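Long-range contacts in beta-N-acetylhexosaminidase (Thermotoga neapolitana, PDB 5BZA), which probably hydrolyses terminal non-reducing N-acetyl-D-hexosamine residues in N-acetyl-beta-D-hexosaminides, as a member of glycoside hydrolase family 3: residues B[158-163]-B[205-210]; B[63-68]-B[111-116]; B[174-179]-B[210-215]. All coordinates share one frame; numbering follows the deposited sequence.

Contact 1. Residues B[158-163]-B[205-210]. With CD (cadmium ion), chain N.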
loop_
_atom_site.group_PDB
_atom_site.type_symbol
_atom_site.label_atom_id
_atom_site.label_comp_id
_atom_site.label_asym_id
_atom_site.label_seq_id
_atom_site.Cartn_x
_atom_site.Cartn_y
_atom_site.Cartn_z
ATOM N N CYS B 158 -5.162 -5.352 -19.458
ATOM C CA CYS B 158 -6.400 -5.622 -20.194
ATOM C C CYS B 158 -7.002 -4.298 -20.669
ATOM O O CYS B 158 -7.588 -3.524 -19.896
ATOM C CB CYS B 158 -7.402 -6.379 -19.318
ATOM S SG CYS B 158 -8.931 -6.818 -20.194
ATOM N N ILE B 159 -6.837 -4.016 -21.945
ATOM C CA ILE B 159 -7.288 -2.741 -22.469
ATOM C C ILE B 159 -8.811 -2.760 -22.614
ATOM O O ILE B 159 -9.390 -3.775 -22.863
ATOM C CB ILE B 159 -6.572 -2.406 -23.807
ATOM C CG1 ILE B 159 -6.794 -3.499 -24.856
ATOM C CG2 ILE B 159 -5.082 -2.168 -23.544
ATOM C CD1 ILE B 159 -6.062 -3.215 -26.164
ATOM N N LYS B 160 -9.444 -1.609 -22.433
ATOM C CA LYS B 160 -10.901 -1.508 -22.404
ATOM C C LYS B 160 -11.316 -0.090 -22.811
ATOM O O LYS B 160 -10.506 0.833 -22.707
ATOM C CB LYS B 160 -11.425 -1.861 -20.991
ATOM C CG LYS B 160 -10.972 -0.886 -19.910
ATOM C CD LYS B 160 -11.311 -1.411 -18.517
ATOM C CE LYS B 160 -10.823 -0.461 -17.441
ATOM N NZ LYS B 160 -11.152 -0.951 -16.089
ATOM N N HIS B 161 -12.550 0.095 -23.306
ATOM C CA HIS B 161 -13.473 -0.984 -23.634
ATOM C C HIS B 161 -13.700 -1.044 -25.145
ATOM O O HIS B 161 -14.299 -0.132 -25.729
ATOM C CB HIS B 161 -14.835 -0.804 -22.929
ATOM C CG HIS B 161 -14.757 -0.276 -21.521
ATOM N ND1 HIS B 161 -14.428 1.032 -21.221
ATOM C CD2 HIS B 161 -15.011 -0.883 -20.338
ATOM C CE1 HIS B 161 -14.468 1.203 -19.915
ATOM N NE2 HIS B 161 -14.798 0.057 -19.359
ATOM N N PHE B 162 -13.274 -2.140 -25.764
ATOM C CA PHE B 162 -13.337 -2.283 -27.210
ATOM C C PHE B 162 -14.796 -2.255 -27.726
ATOM O O PHE B 162 -15.630 -3.019 -27.228
ATOM C CB PHE B 162 -12.657 -3.604 -27.609
ATOM C CG PHE B 162 -12.845 -3.957 -29.054
ATOM C CD1 PHE B 162 -11.977 -3.464 -30.016
ATOM C CD2 PHE B 162 -13.918 -4.726 -29.453
ATOM C CE1 PHE B 162 -12.170 -3.757 -31.342
ATOM C CE2 PHE B 162 -14.133 -5.002 -30.802
ATOM C CZ PHE B 162 -13.256 -4.529 -31.731
ATOM N N PRO B 163 -15.084 -1.476 -28.793
ATOM C CA PRO B 163 -14.156 -0.700 -29.623
ATOM C C PRO B 163 -14.036 0.776 -29.192
ATOM O O PRO B 163 -13.485 1.586 -29.921
ATOM C CB PRO B 163 -14.785 -0.805 -31.024
ATOM C CG PRO B 163 -16.302 -0.777 -30.720
ATOM C CD PRO B 163 -16.433 -1.571 -29.418
ATOM N N ALA B 205 -4.730 -8.497 -22.733
ATOM C CA ALA B 205 -6.109 -8.965 -22.958
ATOM C C ALA B 205 -6.953 -7.779 -23.473
ATOM O O ALA B 205 -6.558 -6.617 -23.367
ATOM C CB ALA B 205 -6.728 -9.592 -21.673
ATOM N N VAL B 206 -8.112 -8.080 -24.041
ATOM C CA VAL B 206 -9.018 -7.015 -24.480
ATOM C C VAL B 206 -10.375 -7.210 -23.808
ATOM O O VAL B 206 -10.954 -8.305 -23.872
ATOM C CB VAL B 206 -9.228 -7.002 -26.010
ATOM C CG1 VAL B 206 -10.306 -5.964 -26.377
ATOM C CG2 VAL B 206 -7.933 -6.713 -26.714
ATOM N N MET B 207 -10.885 -6.153 -23.182
ATOM C CA MET B 207 -12.252 -6.184 -22.648
ATOM C C MET B 207 -13.255 -5.463 -23.586
ATOM O O MET B 207 -12.975 -4.386 -24.077
ATOM C CB MET B 207 -12.289 -5.564 -21.237
ATOM C CG MET B 207 -13.604 -5.847 -20.516
ATOM S SD MET B 207 -13.821 -5.025 -18.888
ATOM C CE MET B 207 -12.605 -5.905 -17.873
ATOM N N THR B 208 -14.418 -6.058 -23.822
ATOM C CA THR B 208 -15.439 -5.478 -24.737
ATOM C C THR B 208 -16.313 -4.472 -24.045
ATOM O O THR B 208 -16.405 -4.485 -22.816
ATOM C CB THR B 208 -16.353 -6.553 -25.353
ATOM O OG1 THR B 208 -17.113 -7.187 -24.316
ATOM C CG2 THR B 208 -15.516 -7.589 -26.091
ATOM N N ALA B 209 -16.883 -3.548 -24.811
ATOM C CA ALA B 209 -17.844 -2.615 -24.263
ATOM C C ALA B 209 -19.267 -3.094 -24.444
ATOM O O ALA B 209 -19.652 -3.482 -25.563
ATOM C CB ALA B 209 -17.669 -1.262 -24.896
ATOM N N HIS B 210 -20.087 -2.955 -23.402
ATOM C CA HIS B 210 -21.518 -3.253 -23.508
ATOM C C HIS B 210 -22.184 -2.026 -24.114
ATOM O O HIS B 210 -22.921 -1.310 -23.429
ATOM C CB HIS B 210 -22.190 -3.547 -22.158
ATOM C CG HIS B 210 -21.664 -4.755 -21.436
ATOM N ND1 HIS B 210 -21.155 -5.857 -22.068
ATOM C CD2 HIS B 210 -21.577 -5.001 -20.099
ATOM C CE1 HIS B 210 -20.772 -6.752 -21.160
ATOM N NE2 HIS B 210 -21.018 -6.247 -19.965
HETATM CD CD CD N . -16.308 -0.824 -17.276
#
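Cys158 overlaps the start of the neighbouring strand with its sulfur: SG lies 3.6 Å from Met207 N and also packs on the CB atoms of Ala205 and Met207. The two segments belong to adjacent parallel strands, 156-162 and 205-208, of the TIM-barrel-like N-terminal domain of this family 3 enzyme, and their short axes are 31° apart. Cys158 pairs with Ala205 on one face of the sheet, while Ile159 pairs with Val206 on the other. There CG1 of Ile159 meets CG2 of Val206 at 3.9 Å, the two side chains crossing obliquely, and Phe198 of helix 192-198 packs on both. Backbone bonding begins with Ile159 N to Ala205 O and tightens at Met207 N to Ile159 O, 2.8 Å long and almost straight (177° at the hydrogen).

The register then slips by one, because Phe162 pairs with Thr208. Two residues, Lys160 and His161, thus stand opposite the one residue Met207 between the bridged pairs, which defines a beta bulge, and the peptide joining them is cis. Met207 O accepts from Phe162 N and Phe162 O from Ala209 N, which restores the pairing beyond the bulge. Phe162 touches the other strand through CB, 3.6 Å from Val206 CG1; CG is anti to the backbone N (chi1 171°), which carries the ring away from 205-210 to Leu191 and Leu232. Pro163, behind a second cis peptide, places CB 3.9 Å above the centre of the Phe162 ring.

The bulge presents His161 at a metal site. Its CB rests 3.5 Å from Ala209 CB, Lys160 CB lies over one ring face toward the rim, and ND1 is hydrogen-bonded to Asp117. Asp245 is the other protein ligand of the cadmium ion, which His161 NE2 binds at 2.7 Å.

Contact 2. Residues B[63-68]-B[111-116]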
loop_
_atom_site.group_PDB
_atom_site.type_symbol
_atom_site.label_atom_id
_atom_site.label_comp_id
_atom_site.label_asym_id
_atom_site.label_seq_id
_atom_site.Cartn_x
_atom_site.Cartn_y
_atom_site.Cartn_z
ATOM N N ASP B 63 -9.435 -3.783 -10.520
ATOM C CA ASP B 63 -9.809 -2.601 -11.291
ATOM C C ASP B 63 -8.983 -1.383 -10.901
ATOM O O ASP B 63 -9.473 -0.247 -10.969
ATOM C CB ASP B 63 -11.291 -2.233 -11.111
ATOM C CG ASP B 63 -12.229 -3.192 -11.791
ATOM O OD1 ASP B 63 -11.847 -3.758 -12.827
ATOM O OD2 ASP B 63 -13.377 -3.331 -11.306
ATOM N N HIS B 64 -7.750 -1.596 -10.483
ATOM C CA HIS B 64 -6.971 -0.486 -10.008
ATOM C C HIS B 64 -6.373 0.297 -11.161
ATOM O O HIS B 64 -5.250 0.048 -11.576
ATOM C CB HIS B 64 -5.867 -0.936 -9.022
ATOM C CG HIS B 64 -5.225 0.214 -8.309
ATOM N ND1 HIS B 64 -5.675 0.679 -7.095
ATOM C CD2 HIS B 64 -4.248 1.066 -8.701
ATOM C CE1 HIS B 64 -4.964 1.737 -6.744
ATOM N NE2 HIS B 64 -4.097 1.999 -7.704
ATOM N N GLU B 65 -7.127 1.288 -11.650
ATOM C CA GLU B 65 -6.736 2.056 -12.824
ATOM C C GLU B 65 -5.760 3.145 -12.509
ATOM O O GLU B 65 -4.991 3.600 -13.384
ATOM C CB GLU B 65 -7.967 2.706 -13.493
ATOM C CG GLU B 65 -8.943 1.721 -14.104
ATOM C CD GLU B 65 -10.205 2.383 -14.716
ATOM O OE1 GLU B 65 -10.336 3.621 -14.752
ATOM O OE2 GLU B 65 -11.064 1.622 -15.194
ATOM N N GLY B 66 -5.863 3.637 -11.283
ATOM C CA GLY B 66 -5.207 4.882 -10.938
ATOM C C GLY B 66 -6.235 5.986 -11.151
ATOM O O GLY B 66 -7.173 5.843 -11.952
ATOM N N GLY B 67 -6.059 7.092 -10.450
ATOM C CA GLY B 67 -7.007 8.184 -10.516
ATOM C C GLY B 67 -8.335 7.878 -9.859
ATOM O O GLY B 67 -8.411 7.573 -8.656
ATOM N N GLN B 68 -9.388 7.983 -10.656
ATOM C CA GLN B 68 -10.730 7.902 -10.149
ATOM C C GLN B 68 -11.016 6.486 -9.570
ATOM O O GLN B 68 -11.571 6.341 -8.486
ATOM C CB GLN B 68 -11.676 8.299 -11.284
ATOM C CG GLN B 68 -13.095 8.612 -10.934
ATOM C CD GLN B 68 -13.892 9.024 -12.185
ATOM O OE1 GLN B 68 -13.449 9.861 -12.993
ATOM N NE2 GLN B 68 -15.033 8.367 -12.390
ATOM N N VAL B 111 -4.234 -6.609 -14.685
ATOM C CA VAL B 111 -4.968 -5.454 -14.260
ATOM C C VAL B 111 -5.983 -5.095 -15.378
ATOM O O VAL B 111 -5.685 -5.137 -16.574
ATOM C CB VAL B 111 -4.023 -4.281 -13.955
ATOM C CG1 VAL B 111 -3.309 -3.803 -15.253
ATOM C CG2 VAL B 111 -4.768 -3.153 -13.234
ATOM N N PHE B 112 -7.190 -4.730 -14.962
ATOM C CA PHE B 112 -8.214 -4.307 -15.903
ATOM C C PHE B 112 -7.964 -2.821 -16.170
ATOM O O PHE B 112 -8.753 -1.960 -15.757
ATOM C CB PHE B 112 -9.615 -4.585 -15.350
ATOM C CG PHE B 112 -9.966 -6.052 -15.298
ATOM C CD1 PHE B 112 -9.284 -6.966 -16.058
ATOM C CD2 PHE B 112 -11.017 -6.506 -14.510
ATOM C CE1 PHE B 112 -9.627 -8.328 -16.048
ATOM C CE2 PHE B 112 -11.367 -7.875 -14.487
ATOM C CZ PHE B 112 -10.653 -8.786 -15.261
ATOM N N ALA B 113 -6.856 -2.563 -16.870
ATOM C CA ALA B 113 -6.423 -1.239 -17.273
ATOM C C ALA B 113 -5.353 -1.445 -18.355
ATOM O O ALA B 113 -4.834 -2.554 -18.471
ATOM C CB ALA B 113 -5.868 -0.483 -16.113
ATOM N N PRO B 114 -5.041 -0.414 -19.162
ATOM C CA PRO B 114 -5.570 0.958 -19.216
ATOM C C PRO B 114 -6.910 1.127 -19.968
ATOM O O PRO B 114 -7.297 0.312 -20.801
ATOM C CB PRO B 114 -4.463 1.726 -19.963
ATOM C CG PRO B 114 -3.943 0.730 -20.910
ATOM C CD PRO B 114 -4.011 -0.622 -20.201
ATOM N N VAL B 115 -7.609 2.195 -19.602
ATOM C CA VAL B 115 -8.748 2.730 -20.326
ATOM C C VAL B 115 -8.249 3.421 -21.569
ATOM O O VAL B 115 -7.428 4.368 -21.472
ATOM C CB VAL B 115 -9.522 3.743 -19.468
ATOM C CG1 VAL B 115 -10.500 4.626 -20.355
ATOM C CG2 VAL B 115 -10.227 3.016 -18.353
ATOM N N LEU B 116 -8.737 2.958 -22.730
ATOM C CA LEU B 116 -8.344 3.578 -23.983
ATOM C C LEU B 116 -9.491 4.373 -24.638
ATOM O O LEU B 116 -9.343 4.920 -25.733
ATOM C CB LEU B 116 -7.789 2.510 -24.930
ATOM C CG LEU B 116 -6.566 1.699 -24.471
ATOM C CD1 LEU B 116 -6.104 0.790 -25.606
ATOM C CD2 LEU B 116 -5.459 2.611 -24.002
#
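The Phe112 ring receives the Asp63 carboxylate at its edge: OD1 lies in the ring plane, 3.3 Å from Phe112 CD2, and is therefore directed at the rim, where the C-H groups are slightly positive. The carboxylate and ring planes are 41° apart, so the oxygen meets the rim and nothing stacks. Phe10 of strand 9-13 also meets the ring, with planes at about 55°, and Cys158 touches Phe112 too.

Glu65 makes the second cross-contact. Its chain is extended beyond CG (chi2 177°), passing 4.0 Å from Phe112 O at CG, and the whole carboxylate lies against Val115 CG2, which is almost equally far from CD, OE1 and OE2 (3.6 Å to OE2). Lys160 and Arg130 both form salt bridges with OE2, and Lys160 also bonds Phe112 O; this buried lysine thereby ties the two segments together. Nearer the strand ends, Val111 CG2 packs 3.6 Å from His64 O.

Each segment bends at an inverse gamma turn, centred on His64 in one and Phe112 in the other. Both turns close with weak bonds, Glu65 N to Asp63 O at 2.9 Å and Ala113 N to Val111 O at 2.8 Å. These paired bends lie just past the C-terminal ends of adjacent parallel strands 59-62 and 110-111, the end where TIM-barrel enzymes carry their active-site loops.

Contact 3. Residues B[174-179]-B[210-215]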
loop_
_atom_site.group_PDB
_atom_site.type_symbol
_atom_site.label_atom_id
_atom_site.label_comp_id
_atom_site.label_asym_id
_atom_site.label_seq_id
_atom_site.Cartn_x
_atom_site.Cartn_y
_atom_site.Cartn_z
ATOM N N TYR B 174 -26.446 1.275 -16.025
ATOM C CA TYR B 174 -27.840 1.740 -15.975
ATOM C C TYR B 174 -28.684 1.325 -17.220
ATOM O O TYR B 174 -29.827 0.871 -17.089
ATOM C CB TYR B 174 -27.864 3.265 -15.785
ATOM C CG TYR B 174 -27.064 3.712 -14.556
ATOM C CD1 TYR B 174 -26.976 2.901 -13.418
ATOM C CD2 TYR B 174 -26.402 4.947 -14.533
ATOM C CE1 TYR B 174 -26.239 3.295 -12.300
ATOM C CE2 TYR B 174 -25.663 5.353 -13.410
ATOM C CZ TYR B 174 -25.585 4.519 -12.300
ATOM O OH TYR B 174 -24.857 4.902 -11.187
ATOM N N LEU B 175 -28.122 1.455 -18.420
ATOM C CA LEU B 175 -28.825 1.058 -19.652
ATOM C C LEU B 175 -27.802 0.699 -20.729
ATOM O O LEU B 175 -26.586 0.765 -20.492
ATOM C CB LEU B 175 -29.770 2.164 -20.150
ATOM C CG LEU B 175 -29.165 3.575 -20.122
ATOM C CD1 LEU B 175 -28.508 3.887 -21.436
ATOM C CD2 LEU B 175 -30.242 4.620 -19.832
ATOM N N LEU B 176 -28.290 0.299 -21.898
ATOM C CA LEU B 176 -27.414 0.021 -23.021
ATOM C C LEU B 176 -27.098 1.350 -23.707
ATOM O O LEU B 176 -27.967 1.940 -24.335
ATOM C CB LEU B 176 -28.084 -0.975 -23.984
ATOM C CG LEU B 176 -27.340 -1.376 -25.267
ATOM C CD1 LEU B 176 -25.987 -1.955 -24.865
ATOM C CD2 LEU B 176 -28.168 -2.378 -26.128
ATOM N N PRO B 177 -25.849 1.834 -23.579
ATOM C CA PRO B 177 -25.578 3.116 -24.236
ATOM C C PRO B 177 -25.468 2.931 -25.739
ATOM O O PRO B 177 -25.377 1.800 -26.221
ATOM C CB PRO B 177 -24.240 3.562 -23.619
ATOM C CG PRO B 177 -24.044 2.666 -22.396
ATOM C CD PRO B 177 -24.697 1.381 -22.770
ATOM N N THR B 178 -25.479 4.045 -26.456
ATOM C CA THR B 178 -25.363 4.055 -27.899
ATOM C C THR B 178 -24.273 5.017 -28.365
ATOM O O THR B 178 -24.186 6.148 -27.875
ATOM C CB THR B 178 -26.727 4.427 -28.524
ATOM O OG1 THR B 178 -27.601 3.297 -28.401
ATOM C CG2 THR B 178 -26.583 4.803 -29.992
ATOM N N VAL B 179 -23.412 4.560 -29.269
ATOM C CA VAL B 179 -22.431 5.451 -29.921
ATOM C C VAL B 179 -22.800 5.540 -31.408
ATOM O O VAL B 179 -22.939 4.514 -32.069
ATOM C CB VAL B 179 -20.984 4.951 -29.737
ATOM C CG1 VAL B 179 -20.040 5.546 -30.745
ATOM C CG2 VAL B 179 -20.510 5.230 -28.294
ATOM N N HIS B 210 -20.087 -2.955 -23.402
ATOM C CA HIS B 210 -21.518 -3.253 -23.508
ATOM C C HIS B 210 -22.184 -2.026 -24.114
ATOM O O HIS B 210 -22.921 -1.310 -23.429
ATOM C CB HIS B 210 -22.190 -3.547 -22.158
ATOM C CG HIS B 210 -21.664 -4.755 -21.436
ATOM N ND1 HIS B 210 -21.155 -5.857 -22.068
ATOM C CD2 HIS B 210 -21.577 -5.001 -20.099
ATOM C CE1 HIS B 210 -20.772 -6.752 -21.160
ATOM N NE2 HIS B 210 -21.018 -6.247 -19.965
ATOM N N VAL B 211 -21.844 -1.724 -25.361
ATOM C CA VAL B 211 -22.363 -0.539 -25.998
ATOM C C VAL B 211 -22.794 -0.914 -27.409
ATOM O O VAL B 211 -22.109 -1.689 -28.090
ATOM C CB VAL B 211 -21.318 0.613 -26.041
ATOM C CG1 VAL B 211 -21.764 1.732 -27.023
ATOM C CG2 VAL B 211 -21.013 1.130 -24.621
ATOM N N LYS B 212 -23.921 -0.361 -27.817
ATOM C CA LYS B 212 -24.412 -0.495 -29.193
ATOM C C LYS B 212 -23.878 0.595 -30.130
ATOM O O LYS B 212 -23.912 1.796 -29.801
ATOM C CB LYS B 212 -25.941 -0.486 -29.205
ATOM C CG LYS B 212 -26.575 -0.964 -30.490
ATOM C CD LYS B 212 -28.055 -1.252 -30.265
ATOM C CE LYS B 212 -28.748 -0.199 -29.380
ATOM N NZ LYS B 212 -30.228 -0.542 -29.269
ATOM N N TYR B 213 -23.394 0.148 -31.299
ATOM C CA TYR B 213 -22.922 1.022 -32.364
ATOM C C TYR B 213 -23.859 0.935 -33.631
ATOM O O TYR B 213 -23.541 0.286 -34.624
ATOM C CB TYR B 213 -21.481 0.642 -32.701
ATOM C CG TYR B 213 -20.596 0.719 -31.478
ATOM C CD1 TYR B 213 -20.547 -0.331 -30.559
ATOM C CD2 TYR B 213 -19.843 1.858 -31.218
ATOM C CE1 TYR B 213 -19.749 -0.247 -29.411
ATOM C CE2 TYR B 213 -19.032 1.940 -30.088
ATOM C CZ TYR B 213 -18.998 0.893 -29.190
ATOM O OH TYR B 213 -18.202 0.982 -28.068
ATOM N N PRO B 214 -25.012 1.617 -33.577
ATOM C CA PRO B 214 -26.069 1.440 -34.601
ATOM C C PRO B 214 -25.607 1.608 -36.054
ATOM O O PRO B 214 -26.099 0.846 -36.860
ATOM C CB PRO B 214 -27.096 2.514 -34.240
ATOM C CG PRO B 214 -26.911 2.730 -32.807
ATOM C CD PRO B 214 -25.434 2.521 -32.498
ATOM N N ALA B 215 -24.685 2.535 -36.357
ATOM C CA ALA B 215 -24.142 2.709 -37.693
ATOM C C ALA B 215 -23.371 1.482 -38.145
ATOM O O ALA B 215 -22.966 1.412 -39.313
ATOM C CB ALA B 215 -23.232 3.934 -37.756
#
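Val179 and Tyr213 lead the buried, tightly packed part of the contact: Val179 runs alongside the Tyr213 ring, its CB 3.6 Å from CE2, and its CG1 also approaches CD2 and CE2. Buried Val211 completes this cluster: its CG1 sits above one face of the Tyr213 ring, toward the rim, and 3.9 Å from Val179 CG2. The Tyr213 hydroxyl is bonded to Gly164 O. Two backbone hydrogen bonds fix the alignment, Lys212 N to Pro177 O at 3.1 Å and Val179 N to Lys212 O at 2.9 Å. Together they make a single bridge between Thr178 and Lys212.

On the solvent side Leu176, Thr178 and Lys212 are partly exposed and Pro214 is exposed. Leu176, with CG anti to the backbone N (chi1 178°), sets CD1 3.4 Å from His210 O, while CD2 crosses the Lys212 chain about 4.0 Å from CE. Lys212 bends at chi3 (41°), which carries CE past Thr178 OG1. Thr178 CG2 lies 3.5 Å from Pro214 CG. An alanine in place of Leu176 would probably open a gap beside His210 O, leaving Pro177 CD as its remaining cover across the contact, and let the aliphatic part of Lys212 turn more freely.

The loops that meet here follow adjacent strands 156-162 and 205-208, and metal ligands Asp171 and His173 lie just before 174-179; this is the C-terminal end of the barrel, where TIM-barrel enzymes carry their active sites.

How the contacts relate
Contacts 1 and 2 are buried and contact 3 only partly so, in keeping with its greater distance from the centre of the chain. Contact 1 joins barrel strands directly; contacts 2 and 3 join loops that follow such strands, and contact 3 lies beyond the same two strands as contact 1, sharing His210. The chemistry changes accordingly: four backbone hydrogen bonds and a metal-bound histidine in contact 1, side-chain packing beside a buried charge cluster in contact 2, and a single bridge with apolar packing in contact 3. Lys160 couples contact 1 to contact 2, whereas Pro163 CD against Tyr213 OH (3.4 Å) links contact 1 to contact 3. Contacts 2 and 3 do not touch.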